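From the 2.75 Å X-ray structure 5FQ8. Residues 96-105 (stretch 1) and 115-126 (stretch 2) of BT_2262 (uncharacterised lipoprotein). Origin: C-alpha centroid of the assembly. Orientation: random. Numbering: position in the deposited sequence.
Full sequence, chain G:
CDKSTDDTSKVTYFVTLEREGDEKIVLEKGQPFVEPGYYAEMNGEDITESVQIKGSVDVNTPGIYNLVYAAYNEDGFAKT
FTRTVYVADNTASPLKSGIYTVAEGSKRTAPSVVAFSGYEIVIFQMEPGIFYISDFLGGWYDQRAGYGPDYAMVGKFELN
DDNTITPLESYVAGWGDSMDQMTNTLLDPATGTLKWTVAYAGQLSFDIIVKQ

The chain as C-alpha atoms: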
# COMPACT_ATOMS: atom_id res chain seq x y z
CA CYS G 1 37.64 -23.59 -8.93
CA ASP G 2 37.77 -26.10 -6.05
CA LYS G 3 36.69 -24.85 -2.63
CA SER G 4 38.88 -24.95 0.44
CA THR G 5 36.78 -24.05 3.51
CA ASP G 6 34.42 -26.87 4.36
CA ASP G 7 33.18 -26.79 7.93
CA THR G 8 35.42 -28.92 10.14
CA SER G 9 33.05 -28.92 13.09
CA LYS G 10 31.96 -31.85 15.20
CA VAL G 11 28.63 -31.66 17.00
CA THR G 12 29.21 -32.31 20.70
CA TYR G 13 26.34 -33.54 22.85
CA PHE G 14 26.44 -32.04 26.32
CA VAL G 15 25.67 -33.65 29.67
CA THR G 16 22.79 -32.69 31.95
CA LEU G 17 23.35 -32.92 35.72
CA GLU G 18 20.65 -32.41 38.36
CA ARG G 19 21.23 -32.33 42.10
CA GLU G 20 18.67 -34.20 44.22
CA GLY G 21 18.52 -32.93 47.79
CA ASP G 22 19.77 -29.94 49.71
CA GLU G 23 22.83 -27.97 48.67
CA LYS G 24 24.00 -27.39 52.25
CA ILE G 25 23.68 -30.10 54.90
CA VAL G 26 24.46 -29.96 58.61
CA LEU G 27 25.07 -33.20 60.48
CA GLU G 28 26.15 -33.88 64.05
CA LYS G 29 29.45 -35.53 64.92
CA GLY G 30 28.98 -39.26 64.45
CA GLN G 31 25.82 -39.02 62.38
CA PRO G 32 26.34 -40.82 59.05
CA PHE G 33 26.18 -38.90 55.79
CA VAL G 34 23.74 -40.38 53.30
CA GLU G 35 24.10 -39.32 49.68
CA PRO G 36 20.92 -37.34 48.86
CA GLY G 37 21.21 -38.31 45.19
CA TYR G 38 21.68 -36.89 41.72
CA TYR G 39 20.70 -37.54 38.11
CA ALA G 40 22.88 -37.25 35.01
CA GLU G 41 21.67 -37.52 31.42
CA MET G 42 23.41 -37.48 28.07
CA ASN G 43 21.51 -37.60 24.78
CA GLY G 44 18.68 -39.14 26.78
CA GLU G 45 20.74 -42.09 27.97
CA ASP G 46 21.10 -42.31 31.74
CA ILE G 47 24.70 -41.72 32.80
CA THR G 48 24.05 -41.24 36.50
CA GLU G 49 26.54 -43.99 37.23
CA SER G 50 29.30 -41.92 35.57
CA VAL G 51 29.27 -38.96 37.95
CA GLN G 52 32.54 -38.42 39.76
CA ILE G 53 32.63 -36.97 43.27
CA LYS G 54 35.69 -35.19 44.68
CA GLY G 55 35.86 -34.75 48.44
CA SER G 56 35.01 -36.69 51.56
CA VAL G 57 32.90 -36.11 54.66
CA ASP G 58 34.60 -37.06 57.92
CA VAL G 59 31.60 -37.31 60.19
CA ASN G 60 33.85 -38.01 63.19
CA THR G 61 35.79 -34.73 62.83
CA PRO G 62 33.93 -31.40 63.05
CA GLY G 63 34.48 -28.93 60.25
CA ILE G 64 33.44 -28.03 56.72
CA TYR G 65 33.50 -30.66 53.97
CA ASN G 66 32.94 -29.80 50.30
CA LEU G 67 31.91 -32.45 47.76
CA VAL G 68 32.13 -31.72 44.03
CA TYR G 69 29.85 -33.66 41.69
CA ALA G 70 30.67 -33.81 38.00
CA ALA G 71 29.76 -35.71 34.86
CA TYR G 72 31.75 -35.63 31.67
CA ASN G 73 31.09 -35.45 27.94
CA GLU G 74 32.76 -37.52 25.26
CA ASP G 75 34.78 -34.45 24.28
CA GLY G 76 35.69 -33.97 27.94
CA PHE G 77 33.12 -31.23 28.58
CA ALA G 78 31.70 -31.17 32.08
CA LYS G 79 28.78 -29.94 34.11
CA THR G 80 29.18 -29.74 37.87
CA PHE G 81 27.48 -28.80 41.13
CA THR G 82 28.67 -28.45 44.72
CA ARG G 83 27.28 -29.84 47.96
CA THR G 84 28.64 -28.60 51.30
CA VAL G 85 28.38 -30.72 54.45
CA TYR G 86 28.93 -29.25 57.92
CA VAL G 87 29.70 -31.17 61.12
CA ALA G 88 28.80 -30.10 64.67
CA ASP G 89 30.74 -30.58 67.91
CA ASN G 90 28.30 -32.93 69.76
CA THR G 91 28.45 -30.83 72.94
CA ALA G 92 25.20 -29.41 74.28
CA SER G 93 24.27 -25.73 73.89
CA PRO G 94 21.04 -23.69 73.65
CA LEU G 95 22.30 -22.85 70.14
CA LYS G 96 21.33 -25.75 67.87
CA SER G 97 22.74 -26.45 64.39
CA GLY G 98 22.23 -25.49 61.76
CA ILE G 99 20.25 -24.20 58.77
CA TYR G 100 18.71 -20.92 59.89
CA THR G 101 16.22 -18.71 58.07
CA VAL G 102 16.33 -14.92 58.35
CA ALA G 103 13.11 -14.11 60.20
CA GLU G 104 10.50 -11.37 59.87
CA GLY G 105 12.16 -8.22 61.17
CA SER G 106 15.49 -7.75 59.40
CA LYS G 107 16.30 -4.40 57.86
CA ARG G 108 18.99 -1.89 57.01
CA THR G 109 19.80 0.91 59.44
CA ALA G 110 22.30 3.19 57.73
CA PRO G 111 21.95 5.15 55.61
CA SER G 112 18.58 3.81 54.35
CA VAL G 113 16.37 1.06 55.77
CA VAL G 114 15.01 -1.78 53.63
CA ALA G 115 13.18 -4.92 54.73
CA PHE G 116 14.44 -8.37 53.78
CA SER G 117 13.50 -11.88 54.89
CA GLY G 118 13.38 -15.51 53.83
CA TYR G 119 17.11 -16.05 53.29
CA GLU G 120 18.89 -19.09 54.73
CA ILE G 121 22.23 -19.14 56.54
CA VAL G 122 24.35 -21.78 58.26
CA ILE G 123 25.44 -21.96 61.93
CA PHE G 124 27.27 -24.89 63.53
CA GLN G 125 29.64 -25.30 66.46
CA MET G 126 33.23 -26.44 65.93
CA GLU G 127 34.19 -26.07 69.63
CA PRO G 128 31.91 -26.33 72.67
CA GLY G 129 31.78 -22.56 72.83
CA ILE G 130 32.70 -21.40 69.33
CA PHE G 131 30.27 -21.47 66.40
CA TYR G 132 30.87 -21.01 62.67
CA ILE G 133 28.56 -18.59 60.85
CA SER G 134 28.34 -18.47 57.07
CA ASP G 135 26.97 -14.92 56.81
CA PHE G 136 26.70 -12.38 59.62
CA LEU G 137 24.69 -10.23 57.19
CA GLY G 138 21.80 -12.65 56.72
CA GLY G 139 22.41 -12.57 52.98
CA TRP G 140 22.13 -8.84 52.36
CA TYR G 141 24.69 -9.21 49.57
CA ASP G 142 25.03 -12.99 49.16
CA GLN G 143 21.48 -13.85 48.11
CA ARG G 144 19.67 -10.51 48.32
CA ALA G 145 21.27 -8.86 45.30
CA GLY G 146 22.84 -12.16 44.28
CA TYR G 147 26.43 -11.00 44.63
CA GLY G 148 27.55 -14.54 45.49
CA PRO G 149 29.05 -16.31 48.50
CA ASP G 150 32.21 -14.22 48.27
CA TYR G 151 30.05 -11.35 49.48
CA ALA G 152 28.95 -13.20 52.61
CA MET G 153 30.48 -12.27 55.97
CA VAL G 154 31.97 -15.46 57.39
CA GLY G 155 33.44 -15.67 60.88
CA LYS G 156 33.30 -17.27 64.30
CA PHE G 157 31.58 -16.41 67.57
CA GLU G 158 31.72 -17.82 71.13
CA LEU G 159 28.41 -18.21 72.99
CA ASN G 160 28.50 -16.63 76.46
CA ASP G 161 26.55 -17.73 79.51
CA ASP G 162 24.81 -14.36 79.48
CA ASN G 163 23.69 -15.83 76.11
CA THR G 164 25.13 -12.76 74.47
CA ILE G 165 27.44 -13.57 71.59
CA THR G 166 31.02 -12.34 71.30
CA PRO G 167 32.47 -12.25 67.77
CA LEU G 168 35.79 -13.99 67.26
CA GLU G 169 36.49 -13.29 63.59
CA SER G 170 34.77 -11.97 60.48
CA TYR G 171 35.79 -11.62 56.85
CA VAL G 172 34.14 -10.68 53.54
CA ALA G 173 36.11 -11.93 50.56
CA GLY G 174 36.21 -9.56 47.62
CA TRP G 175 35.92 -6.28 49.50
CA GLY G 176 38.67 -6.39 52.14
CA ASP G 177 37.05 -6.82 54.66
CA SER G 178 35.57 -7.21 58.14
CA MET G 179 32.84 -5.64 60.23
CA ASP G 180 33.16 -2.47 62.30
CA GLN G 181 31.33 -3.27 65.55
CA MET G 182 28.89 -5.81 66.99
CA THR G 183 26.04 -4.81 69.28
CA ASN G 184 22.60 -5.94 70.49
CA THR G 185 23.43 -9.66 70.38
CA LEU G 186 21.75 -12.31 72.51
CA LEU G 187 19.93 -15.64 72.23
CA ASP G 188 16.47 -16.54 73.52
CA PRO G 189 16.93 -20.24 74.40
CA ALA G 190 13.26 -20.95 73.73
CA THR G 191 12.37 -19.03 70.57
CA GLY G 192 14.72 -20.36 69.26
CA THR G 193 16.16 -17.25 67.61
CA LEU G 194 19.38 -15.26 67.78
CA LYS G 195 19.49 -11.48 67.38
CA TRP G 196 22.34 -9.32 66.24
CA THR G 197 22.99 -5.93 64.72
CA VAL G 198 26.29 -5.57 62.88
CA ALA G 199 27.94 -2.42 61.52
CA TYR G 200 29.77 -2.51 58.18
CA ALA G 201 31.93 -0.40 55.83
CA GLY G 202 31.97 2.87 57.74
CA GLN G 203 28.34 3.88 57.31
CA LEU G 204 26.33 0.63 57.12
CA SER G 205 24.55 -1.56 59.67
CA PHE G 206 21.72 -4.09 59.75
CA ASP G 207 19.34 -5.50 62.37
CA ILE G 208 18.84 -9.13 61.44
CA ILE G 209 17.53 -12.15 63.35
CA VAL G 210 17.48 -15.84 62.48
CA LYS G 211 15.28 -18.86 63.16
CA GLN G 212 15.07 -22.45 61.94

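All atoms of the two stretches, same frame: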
# COMPACT_ATOMS: atom_id res chain seq x y z
N LYS G 96 21.40 -24.49 68.59
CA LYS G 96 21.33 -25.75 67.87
C LYS G 96 21.67 -25.53 66.40
O LYS G 96 21.30 -24.51 65.82
CB LYS G 96 19.93 -26.37 67.99
CG LYS G 96 19.78 -27.43 69.07
CD LYS G 96 19.74 -26.85 70.47
CE LYS G 96 19.69 -27.95 71.52
NZ LYS G 96 19.86 -27.39 72.87
N SER G 97 22.37 -26.50 65.81
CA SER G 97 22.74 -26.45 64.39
C SER G 97 21.69 -27.12 63.50
O SER G 97 21.09 -28.11 63.91
CB SER G 97 24.10 -27.11 64.19
OG SER G 97 24.96 -26.78 65.27
N GLY G 98 21.46 -26.59 62.29
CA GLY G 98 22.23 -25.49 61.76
C GLY G 98 21.64 -24.57 60.70
O GLY G 98 22.03 -23.41 60.64
N ILE G 99 20.73 -25.04 59.86
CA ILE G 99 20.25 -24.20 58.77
C ILE G 99 19.21 -23.23 59.31
O ILE G 99 18.10 -23.61 59.66
CB ILE G 99 19.70 -25.03 57.60
CG1 ILE G 99 20.84 -25.42 56.67
CG2 ILE G 99 18.66 -24.23 56.81
CD1 ILE G 99 20.43 -25.57 55.23
N TYR G 100 19.57 -21.96 59.37
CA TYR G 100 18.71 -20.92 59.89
C TYR G 100 18.11 -20.10 58.77
O TYR G 100 18.70 -19.96 57.70
CB TYR G 100 19.47 -20.00 60.84
CG TYR G 100 19.71 -20.62 62.18
CD1 TYR G 100 20.84 -21.39 62.41
CD2 TYR G 100 18.81 -20.46 63.22
CE1 TYR G 100 21.06 -21.97 63.63
CE2 TYR G 100 19.02 -21.04 64.45
CZ TYR G 100 20.16 -21.80 64.65
OH TYR G 100 20.39 -22.38 65.86
N THR G 101 16.92 -19.57 59.02
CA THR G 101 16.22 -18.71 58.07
C THR G 101 16.09 -17.32 58.67
O THR G 101 15.67 -17.17 59.82
CB THR G 101 14.84 -19.28 57.73
OG1 THR G 101 14.94 -20.68 57.48
CG2 THR G 101 14.28 -18.60 56.49
N VAL G 102 16.47 -16.30 57.89
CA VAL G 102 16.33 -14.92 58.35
C VAL G 102 14.85 -14.63 58.56
O VAL G 102 14.04 -14.79 57.65
CB VAL G 102 16.97 -13.96 57.36
CG1 VAL G 102 16.77 -12.54 57.82
CG2 VAL G 102 18.45 -14.25 57.23
N ALA G 103 14.51 -14.19 59.77
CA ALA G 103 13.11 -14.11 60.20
C ALA G 103 12.37 -12.91 59.63
O ALA G 103 12.66 -12.45 58.52
CB ALA G 103 13.03 -14.08 61.73
N GLU G 104 11.41 -12.38 60.39
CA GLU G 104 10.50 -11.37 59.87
C GLU G 104 11.12 -9.98 59.90
O GLU G 104 11.07 -9.25 58.90
CB GLU G 104 9.20 -11.38 60.67
CG GLU G 104 8.02 -11.95 59.90
CD GLU G 104 7.54 -11.03 58.80
OE1 GLU G 104 7.74 -9.80 58.92
OE2 GLU G 104 6.96 -11.53 57.81
N GLY G 105 11.72 -9.59 61.02
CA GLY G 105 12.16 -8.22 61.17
C GLY G 105 13.64 -7.98 60.97
O GLY G 105 14.36 -7.70 61.93
N ALA G 115 13.56 -3.66 54.11
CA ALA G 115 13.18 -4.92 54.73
C ALA G 115 13.60 -6.09 53.85
O ALA G 115 13.40 -6.08 52.63
CB ALA G 115 11.67 -4.96 54.96
N PHE G 116 14.17 -7.12 54.48
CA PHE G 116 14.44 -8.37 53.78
C PHE G 116 14.17 -9.53 54.72
O PHE G 116 14.23 -9.39 55.95
CB PHE G 116 15.89 -8.44 53.25
CG PHE G 116 16.95 -8.52 54.31
CD1 PHE G 116 17.42 -7.37 54.92
CD2 PHE G 116 17.50 -9.74 54.67
CE1 PHE G 116 18.41 -7.44 55.87
CE2 PHE G 116 18.48 -9.82 55.63
CZ PHE G 116 18.94 -8.66 56.23
N SER G 117 13.84 -10.68 54.13
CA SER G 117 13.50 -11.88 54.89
C SER G 117 13.49 -13.08 53.96
O SER G 117 13.48 -12.94 52.73
CB SER G 117 12.14 -11.73 55.57
OG SER G 117 12.22 -10.80 56.64
N GLY G 118 13.51 -14.27 54.56
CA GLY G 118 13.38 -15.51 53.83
C GLY G 118 14.69 -16.18 53.47
O GLY G 118 14.67 -17.31 52.97
N TYR G 119 15.82 -15.53 53.71
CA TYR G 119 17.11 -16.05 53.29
C TYR G 119 17.66 -17.03 54.33
O TYR G 119 17.44 -16.86 55.53
CB TYR G 119 18.07 -14.89 53.08
CG TYR G 119 17.55 -13.96 52.03
CD1 TYR G 119 17.10 -14.45 50.82
CD2 TYR G 119 17.48 -12.59 52.25
CE1 TYR G 119 16.61 -13.62 49.85
CE2 TYR G 119 17.00 -11.75 51.27
CZ TYR G 119 16.57 -12.27 50.07
OH TYR G 119 16.07 -11.44 49.08
N GLU G 120 18.35 -18.05 53.85
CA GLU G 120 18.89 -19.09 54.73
C GLU G 120 20.37 -18.85 54.97
O GLU G 120 21.09 -18.38 54.09
CB GLU G 120 18.67 -20.48 54.14
CG GLU G 120 17.23 -20.99 54.24
CD GLU G 120 17.06 -22.45 53.86
OE1 GLU G 120 18.03 -23.05 53.35
OE2 GLU G 120 15.96 -22.99 54.06
N ILE G 121 20.82 -19.16 56.19
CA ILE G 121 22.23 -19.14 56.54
C ILE G 121 22.56 -20.39 57.34
O ILE G 121 21.68 -21.19 57.66
CB ILE G 121 22.63 -17.88 57.32
CG1 ILE G 121 21.87 -17.81 58.64
CG2 ILE G 121 22.40 -16.63 56.50
CD1 ILE G 121 22.40 -16.79 59.58
N VAL G 122 23.84 -20.55 57.67
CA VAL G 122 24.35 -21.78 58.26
C VAL G 122 25.11 -21.44 59.54
O VAL G 122 25.97 -20.55 59.54
CB VAL G 122 25.27 -22.53 57.28
CG1 VAL G 122 25.72 -23.84 57.88
CG2 VAL G 122 24.57 -22.75 55.96
N ILE G 123 24.81 -22.17 60.62
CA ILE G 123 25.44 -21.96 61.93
C ILE G 123 25.67 -23.32 62.58
O ILE G 123 24.72 -24.05 62.87
CB ILE G 123 24.58 -21.08 62.86
CG1 ILE G 123 24.11 -19.81 62.15
CG2 ILE G 123 25.37 -20.69 64.08
CD1 ILE G 123 23.29 -18.91 63.01
N PHE G 124 26.93 -23.66 62.83
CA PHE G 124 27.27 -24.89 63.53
C PHE G 124 28.43 -24.63 64.47
O PHE G 124 29.20 -23.68 64.28
CB PHE G 124 27.62 -26.04 62.56
CG PHE G 124 29.00 -25.93 61.95
CD1 PHE G 124 29.20 -25.23 60.78
CD2 PHE G 124 30.09 -26.54 62.56
CE1 PHE G 124 30.46 -25.12 60.23
CE2 PHE G 124 31.35 -26.45 62.00
CZ PHE G 124 31.53 -25.73 60.84
N GLN G 125 28.59 -25.48 65.47
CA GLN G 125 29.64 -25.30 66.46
C GLN G 125 30.81 -26.24 66.18
O GLN G 125 30.62 -27.45 66.01
CB GLN G 125 29.12 -25.52 67.89
CG GLN G 125 28.41 -26.83 68.14
CD GLN G 125 28.48 -27.27 69.59
OE1 GLN G 125 28.92 -26.53 70.47
NE2 GLN G 125 28.05 -28.50 69.85
N MET G 126 32.01 -25.68 66.14
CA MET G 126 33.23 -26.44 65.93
C MET G 126 33.99 -26.68 67.22
O MET G 126 34.94 -27.47 67.23
CB MET G 126 34.14 -25.70 64.94
CG MET G 126 33.49 -24.46 64.34
SD MET G 126 34.66 -23.17 63.89
CE MET G 126 35.76 -24.07 62.80

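Main-chain hydrogen bonds between two antiparallel strands, the first ending at V102 and the second running from E120 to Q125, hold the stretches together. Y100 and I121 form the central pair. Y100 N donates to I121 O at 2.8 Å, and I121 N donates to Y100 O at 2.7 Å. Hydrogen bonding continues into the segment just before E120. V102 N donates to Y119 O at 2.6 Å in an almost straight bond, and G118 N donates to V102 O at 3.2 Å. At the other end, I123 N reaches G98 O at 3.0 Å, where the pairing is looser.

Weaker CA-H...O contacts fill the gaps between these bonds. E120 CA lies 3.1 Å from Y100 O, and T101 CA lies 3.4 Å from Y119 O.

S117 OG sits 2.5 Å from A103 O and 2.6 Å from F116 O. Its one proton cannot be assigned between them.

Side chains alternate across the paired strands. I99, T101, E120 and V122 share one face. E120 is exposed on this face and I99 and T101 are partly so, while V122 is buried. E120 CG comes within 4.0 Å of T101 OG1, and E120 OE1 lies 3.7 Å from I99 CG2. Y100 and I121 share the other face and are buried. Y100 CB meets I121 CG1 at 3.9 Å, and Y100 CD1 meets I123 CD1 at 3.5 Å. The Y100 hydroxyl is not left unpaired: Y100 OH donates to K96 O at a very short 2.3 Å.

V102 is buried too. Its CG1 packs on F116 CE2 at 3.9 Å, and its CG2 approaches Y119 CB at 4.2 Å. The branched side chain thus touches two aromatic residues.

Both glycines suit their places. G98 follows a cis peptide bond, and a CB there would clash with I123 O. G118 has a positive phi, and a CB would jam against the carbonyl oxygen of S117.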